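Local coordinates for microcin B17-processing protein McbB (PDB 6GRH), which works with McbC and McbD in the synthetase that processes the inactive microcin B17 precursor McbA into the active peptide, a DNA gyrase poison, at residues E59-D63 / K77-I81; C117-F121 / L253-S257. One frame throughout, in Å; residues are numbered along the deposited sequence.

Overall arrangement
Local contacts often hold one domain together while contacts distant in sequence join separate parts of a chain, and McbB illustrates both. Interaction 1 closes before interaction 2 opens and pairs neighbouring helices 59-68 and 73-82 of the N-terminal domain, packed with a small antiparallel sheet. In interaction 2 the loop from helix 111-115 to strand 122-127, outermost in this chain's mixed sheet, meets the C-terminal end of helix 236-254 and the residues after it. The centres of interactions 1 and 2 lie about 19 Å apart and their nearest atoms about 11 Å apart, without touching. T256 also meets strand 13-23, linking interaction 2 to the N-terminal sheet, while that domain engages the microcin chain through F79.

Interaction 1: residues E59-D63 / K77-I81; sequences EYLLD and KEFLI
A helix-turn-helix pair in the N-terminal domain of McbB carries a salt-bridge network on its outer side and a leucine contact on its inner side. Both segments are regular alpha-helix, with backbone bonds from D63 N to E59 O and from I81 N to K77 O, each 2.9 Å. Their axes come no closer than 13.0 Å, and the N-to-C directions differ by 111°. Long side chains must span the gap: even the nearest CA atoms, those of L62 and K77, are 8.5 Å apart. K77 leaves its helix in m and then stays t through chi2, chi3 and chi4. Its NZ reaches D63 OD1 at 2.5 Å, a salt bridge in which the place of OD1 is less sure, and E59 OE2 at 3.1 Å, a weak hydrogen bond within a second salt bridge. E59 and D63, one helical turn apart, share one ammonium group. The aliphatic part of K77 also covers L62, with CG 4.0 Å from L62 CD2. L62, in the t, p rotamer, places CD1 4.0 Å from L80 CD1, and both leucines pack on I86 of strand 86-88. F79, out of reach of 59-63, packs on V36 and I38 and meets an aromatic ring of the microcin chain edge-to-face. Two short helices packed on a small antiparallel sheet are consistent with the winged helix-turn-helix fold of RiPP leader-recognition domains.

Interaction 2: residues C117-F121 / L253-S257; sequences CDGVF and LTGTS
T256, with chi1 in m, lays its side chain over the backbone of G119, its OG1 3.4 Å from G119 CA. The loop after helix 111-115 begins with a Schellman motif in which G119, at phi 72°, is the C-prime residue; V120 and F121 then extend toward strand 122-127. Opposite them the chain leaves helix 236-254, and V120 and G255 approach to 4.4 Å between CA atoms. T256 N donates to D118 O at 3.0 Å, and G255 CA makes a CA-H...O contact with G119 O at 3.2 Å. One water joins G119 O (3.2 Å), F121 N (2.8 Å) and T254 O (2.8 Å). A second bridges F121 O (2.7 Å) and T254 OG1 (2.8 Å), a hydroxyl also bonded to L250 O. G255 O accepts from R41 of the McbC chain. A CB on G255 would collide with V120 CG2 and D118 O, and one on G119 with T256 OG1, so close backbone approach goes with glycine at both; the backbone and water chemistry implies a junction set chiefly by main-chain shape.

Interaction 1: residues E59-D63 / K77-I81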
ATOM      1  N   GLU B  59      39.698  25.540   8.219  1.00 41.45           N
ATOM      2  CA  GLU B  59      39.683  26.867   7.603  1.00 41.91           C
ATOM      3  C   GLU B  59      41.024  27.581   7.705  1.00 40.91           C
ATOM      4  O   GLU B  59      41.379  28.354   6.798  1.00 40.81           O
ATOM      5  CB  GLU B  59      38.531  27.735   8.148  1.00 44.75           C
ATOM      6  CG  GLU B  59      38.343  29.065   7.410  1.00 46.93           C
ATOM      7  CD  GLU B  59      36.893  29.559   7.352  1.00 48.56           C
ATOM      8  OE1 GLU B  59      36.058  29.153   8.201  1.00 49.88           O
ATOM      9  OE2 GLU B  59      36.587  30.376   6.442  1.00 50.54           O
ATOM     10  N   TYR B  60      41.768  27.325   8.782  0.50 41.35           N
ATOM     11  CA  TYR B  60      43.104  27.865   8.933  0.50 41.92           C
ATOM     12  C   TYR B  60      44.039  27.431   7.791  0.50 40.58           C
ATOM     13  O   TYR B  60      44.784  28.260   7.264  0.50 40.85           O
ATOM     14  CB  TYR B  60      43.704  27.474  10.294  0.50 43.46           C
ATOM     15  CG  TYR B  60      43.096  28.166  11.510  0.50 44.56           C
ATOM     16  CD1 TYR B  60      42.845  29.533  11.516  0.50 45.37           C
ATOM     17  CD2 TYR B  60      42.803  27.444  12.669  0.50 45.02           C
ATOM     18  CE1 TYR B  60      42.302  30.156  12.632  0.50 46.39           C
ATOM     19  CE2 TYR B  60      42.265  28.059  13.787  0.50 45.90           C
ATOM     20  CZ  TYR B  60      42.019  29.412  13.766  0.50 46.66           C
ATOM     21  OH  TYR B  60      41.489  30.016  14.888  0.50 47.70           O
ATOM     22  N   LEU B  61      43.998  26.147   7.415  1.00 38.86           N
ATOM     23  CA  LEU B  61      44.831  25.637   6.311  1.00 38.74           C
ATOM     24  C   LEU B  61      44.328  26.153   4.960  1.00 37.09           C
ATOM     25  O   LEU B  61      45.130  26.411   4.075  1.00 37.20           O
ATOM     26  CB  LEU B  61      44.904  24.103   6.276  1.00 39.12           C
ATOM     27  CG  LEU B  61      45.724  23.374   7.347  1.00 41.46           C
ATOM     28  CD1 LEU B  61      45.336  21.901   7.356  1.00 42.44           C
ATOM     29  CD2 LEU B  61      47.231  23.567   7.166  1.00 43.40           C
ATOM     30  N   LEU B  62      43.022  26.285   4.806  1.00 35.93           N
ATOM     31  CA  LEU B  62      42.472  26.830   3.563  1.00 35.99           C
ATOM     32  C   LEU B  62      42.995  28.250   3.371  1.00 36.69           C
ATOM     33  O   LEU B  62      43.547  28.561   2.323  1.00 37.07           O
ATOM     34  CB  LEU B  62      40.949  26.798   3.551  1.00 34.42           C
ATOM     35  CG  LEU B  62      40.303  27.452   2.303  1.00 34.33           C
ATOM     36  CD1 LEU B  62      40.827  26.839   1.010  1.00 34.21           C
ATOM     37  CD2 LEU B  62      38.808  27.350   2.345  1.00 33.49           C
ATOM     38  N   ASP B  63      42.876  29.071   4.415  1.00 38.63           N
ATOM     39  CA  ASP B  63      43.426  30.435   4.423  1.00 40.85           C
ATOM     40  C   ASP B  63      44.905  30.475   4.058  1.00 41.13           C
ATOM     41  O   ASP B  63      45.320  31.278   3.230  1.00 40.88           O
ATOM     42  CB  ASP B  63      43.226  31.110   5.791  1.00 43.14           C
ATOM     43  CG  ASP B  63      41.773  31.462   6.061  1.00 44.61           C
ATOM     44  OD1 ASP B  63      40.913  31.180   5.194  1.00 45.56           O
ATOM     45  OD2 ASP B  63      41.475  32.009   7.145  1.00 47.26           O
ATOM     46  N   LYS B  77      37.492  32.045  -1.317  1.00 34.29           N
ATOM     47  CA  LYS B  77      36.482  31.204  -0.689  1.00 35.05           C
ATOM     48  C   LYS B  77      35.143  31.249  -1.416  1.00 34.63           C
ATOM     49  O   LYS B  77      34.539  30.208  -1.646  1.00 32.75           O
ATOM     50  CB  LYS B  77      36.270  31.578   0.760  1.00 36.96           C
ATOM     51  CG  LYS B  77      37.294  30.942   1.676  1.00 38.20           C
ATOM     52  CD  LYS B  77      37.183  31.567   3.044  1.00 39.99           C
ATOM     53  CE  LYS B  77      38.375  31.193   3.888  1.00 41.63           C
ATOM     54  NZ  LYS B  77      38.612  32.195   4.962  1.00 43.09           N
ATOM     55  N   GLU B  78      34.720  32.459  -1.776  1.00 35.81           N
ATOM     56  CA  GLU B  78      33.490  32.671  -2.548  1.00 36.68           C
ATOM     57  C   GLU B  78      33.508  31.910  -3.887  1.00 34.20           C
ATOM     58  O   GLU B  78      32.500  31.321  -4.302  1.00 32.77           O
ATOM     59  CB  GLU B  78      33.283  34.172  -2.807  1.00 40.24           C
ATOM     60  CG  GLU B  78      31.889  34.512  -3.294  1.00 43.16           C
ATOM     61  CD  GLU B  78      31.708  35.998  -3.579  1.00 46.95           C
ATOM     62  OE1 GLU B  78      32.684  36.798  -3.476  1.00 50.49           O
ATOM     63  OE2 GLU B  78      30.561  36.367  -3.914  1.00 50.53           O
ATOM     64  N   PHE B  79      34.653  31.934  -4.555  1.00 33.17           N
ATOM     65  CA  PHE B  79      34.842  31.178  -5.797  1.00 31.67           C
ATOM     66  C   PHE B  79      34.705  29.671  -5.541  1.00 30.50           C
ATOM     67  O   PHE B  79      33.978  28.979  -6.253  1.00 29.21           O
ATOM     68  CB  PHE B  79      36.206  31.503  -6.424  1.00 32.16           C
ATOM     69  CG  PHE B  79      36.548  30.647  -7.605  1.00 31.50           C
ATOM     70  CD1 PHE B  79      36.081  30.973  -8.869  1.00 31.85           C
ATOM     71  CD2 PHE B  79      37.272  29.486  -7.452  1.00 31.36           C
ATOM     72  CE1 PHE B  79      36.381  30.196  -9.964  1.00 31.11           C
ATOM     73  CE2 PHE B  79      37.563  28.690  -8.553  1.00 31.05           C
ATOM     74  CZ  PHE B  79      37.130  29.061  -9.806  1.00 30.80           C
ATOM     75  N   LEU B  80      35.398  29.186  -4.514  1.00 29.82           N
ATOM     76  CA  LEU B  80      35.410  27.763  -4.204  1.00 29.48           C
ATOM     77  C   LEU B  80      34.029  27.262  -3.794  1.00 29.11           C
ATOM     78  O   LEU B  80      33.669  26.149  -4.129  1.00 28.27           O
ATOM     79  CB  LEU B  80      36.443  27.462  -3.108  1.00 29.65           C
ATOM     80  CG  LEU B  80      37.912  27.705  -3.513  1.00 30.32           C
ATOM     81  CD1 LEU B  80      38.842  27.645  -2.309  1.00 31.18           C
ATOM     82  CD2 LEU B  80      38.370  26.734  -4.578  1.00 29.86           C
ATOM     83  N   ILE B  81      33.267  28.091  -3.073  1.00 30.16           N
ATOM     84  CA  ILE B  81      31.935  27.735  -2.625  1.00 30.64           C
ATOM     85  C   ILE B  81      30.945  27.764  -3.802  1.00 30.76           C
ATOM     86  O   ILE B  81      30.157  26.822  -3.973  1.00 30.05           O
ATOM     87  CB  ILE B  81      31.410  28.666  -1.507  1.00 31.92           C
ATOM     88  CG1 ILE B  81      32.159  28.371  -0.197  1.00 33.11           C
ATOM     89  CG2 ILE B  81      29.900  28.489  -1.288  1.00 31.90           C
ATOM     90  CD1 ILE B  81      32.039  29.474   0.836  1.00 34.48           C
TER

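Interaction 2: residues C117-F121 / L253-S257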
ATOM      1  N   CYS B 117      37.103  10.954   2.977  0.50 34.70           N
ATOM      2  CA  CYS B 117      36.957  11.874   1.854  0.50 35.51           C
ATOM      3  C   CYS B 117      35.498  12.073   1.417  0.50 34.51           C
ATOM      4  O   CYS B 117      35.240  12.873   0.515  0.50 34.49           O
ATOM      5  CB  CYS B 117      37.841  11.459   0.691  0.50 36.77           C
ATOM      6  SG  CYS B 117      37.317   9.989  -0.181  0.50 40.54           S
ATOM      7  N   ASP B 118      34.564  11.332   2.036  1.00 33.26           N
ATOM      8  CA  ASP B 118      33.131  11.583   1.941  1.00 32.49           C
ATOM      9  C   ASP B 118      32.624  12.232   3.232  1.00 30.85           C
ATOM     10  O   ASP B 118      31.414  12.304   3.458  1.00 29.09           O
ATOM     11  CB  ASP B 118      32.415  10.244   1.688  1.00 33.68           C
ATOM     12  CG  ASP B 118      33.023   9.470   0.507  1.00 35.67           C
ATOM     13  OD1 ASP B 118      32.771   9.836  -0.662  1.00 37.25           O
ATOM     14  OD2 ASP B 118      33.794   8.509   0.739  1.00 39.20           O
ATOM     15  N   GLY B 119      33.541  12.668   4.109  1.00 29.98           N
ATOM     16  CA  GLY B 119      33.174  13.293   5.348  1.00 30.02           C
ATOM     17  C   GLY B 119      32.587  12.390   6.407  1.00 30.19           C
ATOM     18  O   GLY B 119      32.005  12.875   7.371  1.00 30.47           O
ATOM     19  N   VAL B 120      32.797  11.086   6.260  1.00 30.11           N
ATOM     20  CA  VAL B 120      32.264  10.092   7.184  1.00 30.61           C
ATOM     21  C   VAL B 120      33.328   9.687   8.207  1.00 31.00           C
ATOM     22  O   VAL B 120      34.370   9.200   7.820  1.00 31.40           O
ATOM     23  CB  VAL B 120      31.789   8.857   6.405  1.00 30.33           C
ATOM     24  CG1 VAL B 120      31.438   7.720   7.361  1.00 31.08           C
ATOM     25  CG2 VAL B 120      30.581   9.232   5.556  1.00 29.39           C
ATOM     26  N   PHE B 121      33.026   9.895   9.491  1.00 31.95           N
ATOM     27  CA  PHE B 121      33.902   9.515  10.622  1.00 33.11           C
ATOM     28  C   PHE B 121      33.461   8.160  11.181  1.00 31.79           C
ATOM     29  O   PHE B 121      32.429   8.069  11.853  1.00 32.38           O
ATOM     30  CB  PHE B 121      33.846  10.591  11.711  1.00 35.12           C
ATOM     31  CG  PHE B 121      34.711  10.319  12.950  1.00 37.52           C
ATOM     32  CD1 PHE B 121      35.856   9.505  12.912  1.00 38.61           C
ATOM     33  CD2 PHE B 121      34.380  10.940  14.169  1.00 38.84           C
ATOM     34  CE1 PHE B 121      36.627   9.303  14.058  1.00 41.27           C
ATOM     35  CE2 PHE B 121      35.139  10.733  15.314  1.00 41.23           C
ATOM     36  CZ  PHE B 121      36.273   9.915  15.266  1.00 42.17           C
ATOM     37  N   LEU B 253      23.583  10.480   6.598  1.00 25.69           N
ATOM     38  CA  LEU B 253      23.274  10.665   8.017  1.00 25.90           C
ATOM     39  C   LEU B 253      24.301  11.496   8.773  1.00 27.03           C
ATOM     40  O   LEU B 253      23.906  12.330   9.588  1.00 28.39           O
ATOM     41  CB  LEU B 253      23.129   9.307   8.721  1.00 25.30           C
ATOM     42  CG  LEU B 253      21.898   8.487   8.273  1.00 24.90           C
ATOM     43  CD1 LEU B 253      22.052   7.041   8.706  1.00 24.54           C
ATOM     44  CD2 LEU B 253      20.621   9.074   8.828  1.00 25.56           C
ATOM     45  N   THR B 254      25.586  11.256   8.512  1.00 26.86           N
ATOM     46  CA  THR B 254      26.680  11.835   9.309  1.00 28.56           C
ATOM     47  C   THR B 254      27.796  12.485   8.502  1.00 28.41           C
ATOM     48  O   THR B 254      28.705  13.048   9.095  1.00 29.04           O
ATOM     49  CB  THR B 254      27.373  10.760  10.203  1.00 29.24           C
ATOM     50  OG1 THR B 254      28.019   9.765   9.373  1.00 29.57           O
ATOM     51  CG2 THR B 254      26.366  10.093  11.121  1.00 29.18           C
ATOM     52  N   GLY B 255      27.779  12.375   7.180  1.00 26.98           N
ATOM     53  CA  GLY B 255      28.931  12.798   6.393  1.00 27.72           C
ATOM     54  C   GLY B 255      28.666  14.075   5.603  1.00 27.72           C
ATOM     55  O   GLY B 255      27.780  14.881   5.927  1.00 27.64           O
ATOM     56  N   THR B 256      29.438  14.253   4.549  1.00 28.04           N
ATOM     57  CA  THR B 256      29.284  15.419   3.686  1.00 29.00           C
ATOM     58  C   THR B 256      28.014  15.246   2.852  1.00 28.11           C
ATOM     59  O   THR B 256      27.947  14.396   1.951  1.00 27.64           O
ATOM     60  CB  THR B 256      30.514  15.567   2.776  1.00 30.04           C
ATOM     61  OG1 THR B 256      31.656  15.781   3.602  1.00 30.28           O
ATOM     62  CG2 THR B 256      30.347  16.704   1.778  1.00 31.05           C
ATOM     63  N   SER B 257      27.009  16.033   3.180  1.00 28.22           N
ATOM     64  CA  SER B 257      25.711  15.937   2.505  1.00 29.42           C
ATOM     65  C   SER B 257      25.856  16.493   1.090  1.00 29.54           C
ATOM     66  O   SER B 257      26.329  17.620   0.913  1.00 31.52           O
ATOM     67  CB  SER B 257      24.641  16.711   3.297  1.00 30.08           C
ATOM     68  OG  SER B 257      23.380  16.649   2.619  1.00 31.06           O
TER
HETATM   69  O   HOH W   1      33.650  15.689   1.823  1.00 40.84           O
HETATM   70  O   HOH W   2      30.881  11.602  10.142  1.00 41.04           O
HETATM   71  O   HOH W   3      29.902   8.937  11.264  1.00 53.91           O